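Local coordinates for uncharacterized protein (Deinococcus radiodurans, PDB 3GG7) that binds manganese and probably acts as a metal-dependent hydrolase of ester bonds, as a TatD-type member of the metallo-dependent hydrolase superfamily, at residues A[90-95]-A[124-129]. Sequence-based numbering, arbitrary orientation.
Sequences DGSPSL and HSRRAE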
ATOM      1  N   ASP A  90      -7.431   7.146  -9.027  1.00 19.89           N
ATOM      2  CA  ASP A  90      -6.384   8.033  -9.512  1.00 20.85           C
ATOM      3  C   ASP A  90      -7.044   9.145 -10.327  1.00 21.41           C
ATOM      4  O   ASP A  90      -7.771   8.875 -11.285  1.00 21.95           O
ATOM      5  CB  ASP A  90      -5.347   7.264 -10.348  1.00 21.12           C
ATOM      6  CG  ASP A  90      -4.146   8.124 -10.708  1.00 23.12           C
ATOM      7  OD1 ASP A  90      -4.332   9.157 -11.371  1.00 23.68           O
ATOM      8  OD2 ASP A  90      -2.999   7.790 -10.324  1.00 25.29           O
ATOM      9  N   GLY A  91      -6.814  10.378  -9.913  1.00 21.69           N
ATOM     10  CA  GLY A  91      -7.406  11.541 -10.545  1.00 21.84           C
ATOM     11  C   GLY A  91      -6.615  12.184 -11.665  1.00 21.96           C
ATOM     12  O   GLY A  91      -6.890  13.355 -12.030  1.00 23.45           O
ATOM     13  N   SER A  92      -5.642  11.471 -12.232  1.00 21.66           N
ATOM     14  CA  SER A  92      -4.776  12.035 -13.273  1.00 22.83           C
ATOM     15  C   SER A  92      -5.591  12.267 -14.529  1.00 22.96           C
ATOM     16  O   SER A  92      -6.423  11.443 -14.894  1.00 22.34           O
ATOM     17  CB  SER A  92      -3.622  11.107 -13.593  1.00 23.37           C
ATOM     18  OG  SER A  92      -2.780  10.925 -12.473  1.00 25.40           O
ATOM     19  N   PRO A  93      -5.357  13.405 -15.193  1.00 23.66           N
ATOM     20  CA  PRO A  93      -6.118  13.672 -16.407  1.00 25.20           C
ATOM     21  C   PRO A  93      -6.066  12.550 -17.456  1.00 25.27           C
ATOM     22  O   PRO A  93      -7.068  12.285 -18.123  1.00 26.18           O
ATOM     23  CB  PRO A  93      -5.467  14.950 -16.953  1.00 24.80           C
ATOM     24  CG  PRO A  93      -4.955  15.650 -15.768  1.00 24.60           C
ATOM     25  CD  PRO A  93      -4.549  14.558 -14.779  1.00 24.15           C
ATOM     26  N   SER A  94      -4.929  11.886 -17.601  1.00 27.16           N
ATOM     27  CA  SER A  94      -4.812  10.859 -18.624  1.00 27.92           C
ATOM     28  C   SER A  94      -5.700   9.636 -18.361  1.00 28.31           C
ATOM     29  O   SER A  94      -5.987   8.882 -19.291  1.00 29.73           O
ATOM     30  CB  SER A  94      -3.356  10.424 -18.794  1.00 28.56           C
ATOM     31  OG  SER A  94      -2.884   9.754 -17.654  1.00 30.65           O
ATOM     32  N   LEU A  95      -6.143   9.444 -17.117  1.00 26.79           N
ATOM     33  CA  LEU A  95      -7.034   8.337 -16.752  1.00 26.37           C
ATOM     34  C   LEU A  95      -8.493   8.760 -16.571  1.00 25.79           C
ATOM     35  O   LEU A  95      -9.348   7.967 -16.197  1.00 25.92           O
ATOM     36  CB  LEU A  95      -6.521   7.715 -15.453  1.00 26.67           C
ATOM     37  CG  LEU A  95      -5.093   7.160 -15.510  1.00 27.41           C
ATOM     38  CD1 LEU A  95      -4.673   6.646 -14.117  1.00 27.92           C
ATOM     39  CD2 LEU A  95      -4.963   6.041 -16.528  1.00 29.94           C
ATOM     40  N   HIS A 124      -4.264   3.325  -3.247  1.00 18.91           N
ATOM     41  CA  HIS A 124      -3.818   4.385  -4.159  1.00 18.42           C
ATOM     42  C   HIS A 124      -4.810   5.532  -4.108  1.00 18.52           C
ATOM     43  O   HIS A 124      -6.021   5.301  -4.193  1.00 18.90           O
ATOM     44  CB  HIS A 124      -3.806   3.784  -5.575  1.00 18.32           C
ATOM     45  CG  HIS A 124      -3.162   4.629  -6.622  1.00 21.25           C
ATOM     46  ND1 HIS A 124      -1.905   4.367  -7.122  1.00 24.27           N
ATOM     47  CD2 HIS A 124      -3.635   5.677  -7.335  1.00 21.73           C
ATOM     48  CE1 HIS A 124      -1.596   5.256  -8.050  1.00 25.17           C
ATOM     49  NE2 HIS A 124      -2.642   6.049  -8.219  1.00 23.83           N
ATOM     50  N   SER A 125      -4.316   6.765  -3.975  1.00 20.01           N
ATOM     51  CA  SER A 125      -5.202   7.921  -3.923  1.00 20.27           C
ATOM     52  C   SER A 125      -4.712   9.116  -4.707  1.00 20.51           C
ATOM     53  O   SER A 125      -5.260  10.202  -4.537  1.00 21.29           O
ATOM     54  CB  SER A 125      -5.444   8.367  -2.463  1.00 20.38           C
ATOM     55  OG  SER A 125      -4.266   8.831  -1.828  1.00 21.37           O
ATOM     56  N   ARG A 126      -3.678   8.949  -5.529  1.00 20.39           N
ATOM     57  CA  ARG A 126      -3.073  10.079  -6.235  1.00 20.70           C
ATOM     58  C   ARG A 126      -4.101  10.936  -6.976  1.00 20.39           C
ATOM     59  O   ARG A 126      -4.851  10.461  -7.842  1.00 21.23           O
ATOM     60  CB  ARG A 126      -2.038   9.600  -7.230  1.00 21.53           C
ATOM     61  CG  ARG A 126      -1.304  10.741  -7.883  1.00 25.23           C
ATOM     62  CD  ARG A 126      -0.542  10.268  -9.098  1.00 31.48           C
ATOM     63  NE  ARG A 126       0.407  11.278  -9.541  1.00 37.44           N
ATOM     64  CZ  ARG A 126       1.070  11.235 -10.693  1.00 40.50           C
ATOM     65  NH1 ARG A 126       0.895  10.227 -11.544  1.00 41.90           N
ATOM     66  NH2 ARG A 126       1.915  12.214 -10.996  1.00 43.28           N
ATOM     67  N   ARG A 127      -4.125  12.220  -6.607  1.00 20.98           N
ATOM     68  CA  ARG A 127      -5.028  13.196  -7.228  1.00 20.77           C
ATOM     69  C   ARG A 127      -6.524  12.903  -7.056  1.00 21.43           C
ATOM     70  O   ARG A 127      -7.353  13.445  -7.779  1.00 21.02           O
ATOM     71  CB  ARG A 127      -4.636  13.425  -8.704  1.00 21.42           C
ATOM     72  CG  ARG A 127      -3.230  13.945  -8.880  1.00 22.68           C
ATOM     73  CD  ARG A 127      -2.784  13.773 -10.298  1.00 26.02           C
ATOM     74  NE  ARG A 127      -1.559  14.502 -10.604  1.00 30.40           N
ATOM     75  CZ  ARG A 127      -0.866  14.360 -11.725  1.00 34.48           C
ATOM     76  NH1 ARG A 127      -1.264  13.498 -12.651  1.00 34.12           N
ATOM     77  NH2 ARG A 127       0.244  15.078 -11.920  1.00 35.91           N
ATOM     78  N   ALA A 128      -6.860  12.068  -6.079  1.00 20.44           N
ATOM     79  CA  ALA A 128      -8.214  11.622  -5.817  1.00 20.60           C
ATOM     80  C   ALA A 128      -8.432  11.371  -4.328  1.00 20.90           C
ATOM     81  O   ALA A 128      -9.249  10.564  -3.937  1.00 20.68           O
ATOM     82  CB  ALA A 128      -8.505  10.362  -6.628  1.00 21.06           C
ATOM     83  N   GLU A 129      -7.704  12.117  -3.498  1.00 21.39           N
ATOM     84  CA  GLU A 129      -7.687  11.863  -2.080  1.00 22.07           C
ATOM     85  C   GLU A 129      -9.077  12.073  -1.469  1.00 21.90           C
ATOM     86  O   GLU A 129      -9.560  11.211  -0.708  1.00 21.40           O
ATOM     87  CB  GLU A 129      -6.601  12.713  -1.403  1.00 23.26           C
ATOM     88  CG  GLU A 129      -5.166  12.410  -1.868  1.00 23.65           C
ATOM     89  CD  GLU A 129      -4.711  13.168  -3.113  1.00 26.56           C
ATOM     90  OE1 GLU A 129      -5.530  13.968  -3.624  1.00 26.87           O
ATOM     91  OE2 GLU A 129      -3.547  12.952  -3.578  1.00 26.16           O
TER
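The carboxylate of D90 meets the ring of H124 at its edge, OD2 accepting from NE2 at 2.8 Å (N-H...O angle 165°). The oxygen lies in the ring plane and is approached on its anti side. CG is anti to the backbone N (chi1 -172°), which sets the carboxylate between H124 and S92: OD2 reaches across while OD1 stays within its own loop, accepting from S92 N, an Asx turn, and from S92 OG at 2.6 Å through its syn lone pair. S92 OG in turn takes a bond from R127 NH1 at 3.0 Å, tilted from the guanidinium plane. R127 NH1 lies 3.7 Å above the plane of the R126 guanidinium, over its centre. G91 N donates to R126 O at 2.9 Å, and G91 CA packs so closely against R127 O that a CB would clash. An alanine at D90 would probably leave H124 NE2 without this acceptor and the S92 hydroxyl freer to turn. H124 ND1 is hydrogen-bonded to E86, a manganese ligand, and H124 is a predicted ligand of a second metal, consistent with a second-shell role for D90 in fixing the ring's orientation. The contact joins the loops that follow adjacent parallel strands 83-88 and 119-124 of the TIM-barrel-type fold and lead into helices 99-115 and 129-138, with A128, the N-cap of the latter, touching W99 of the former.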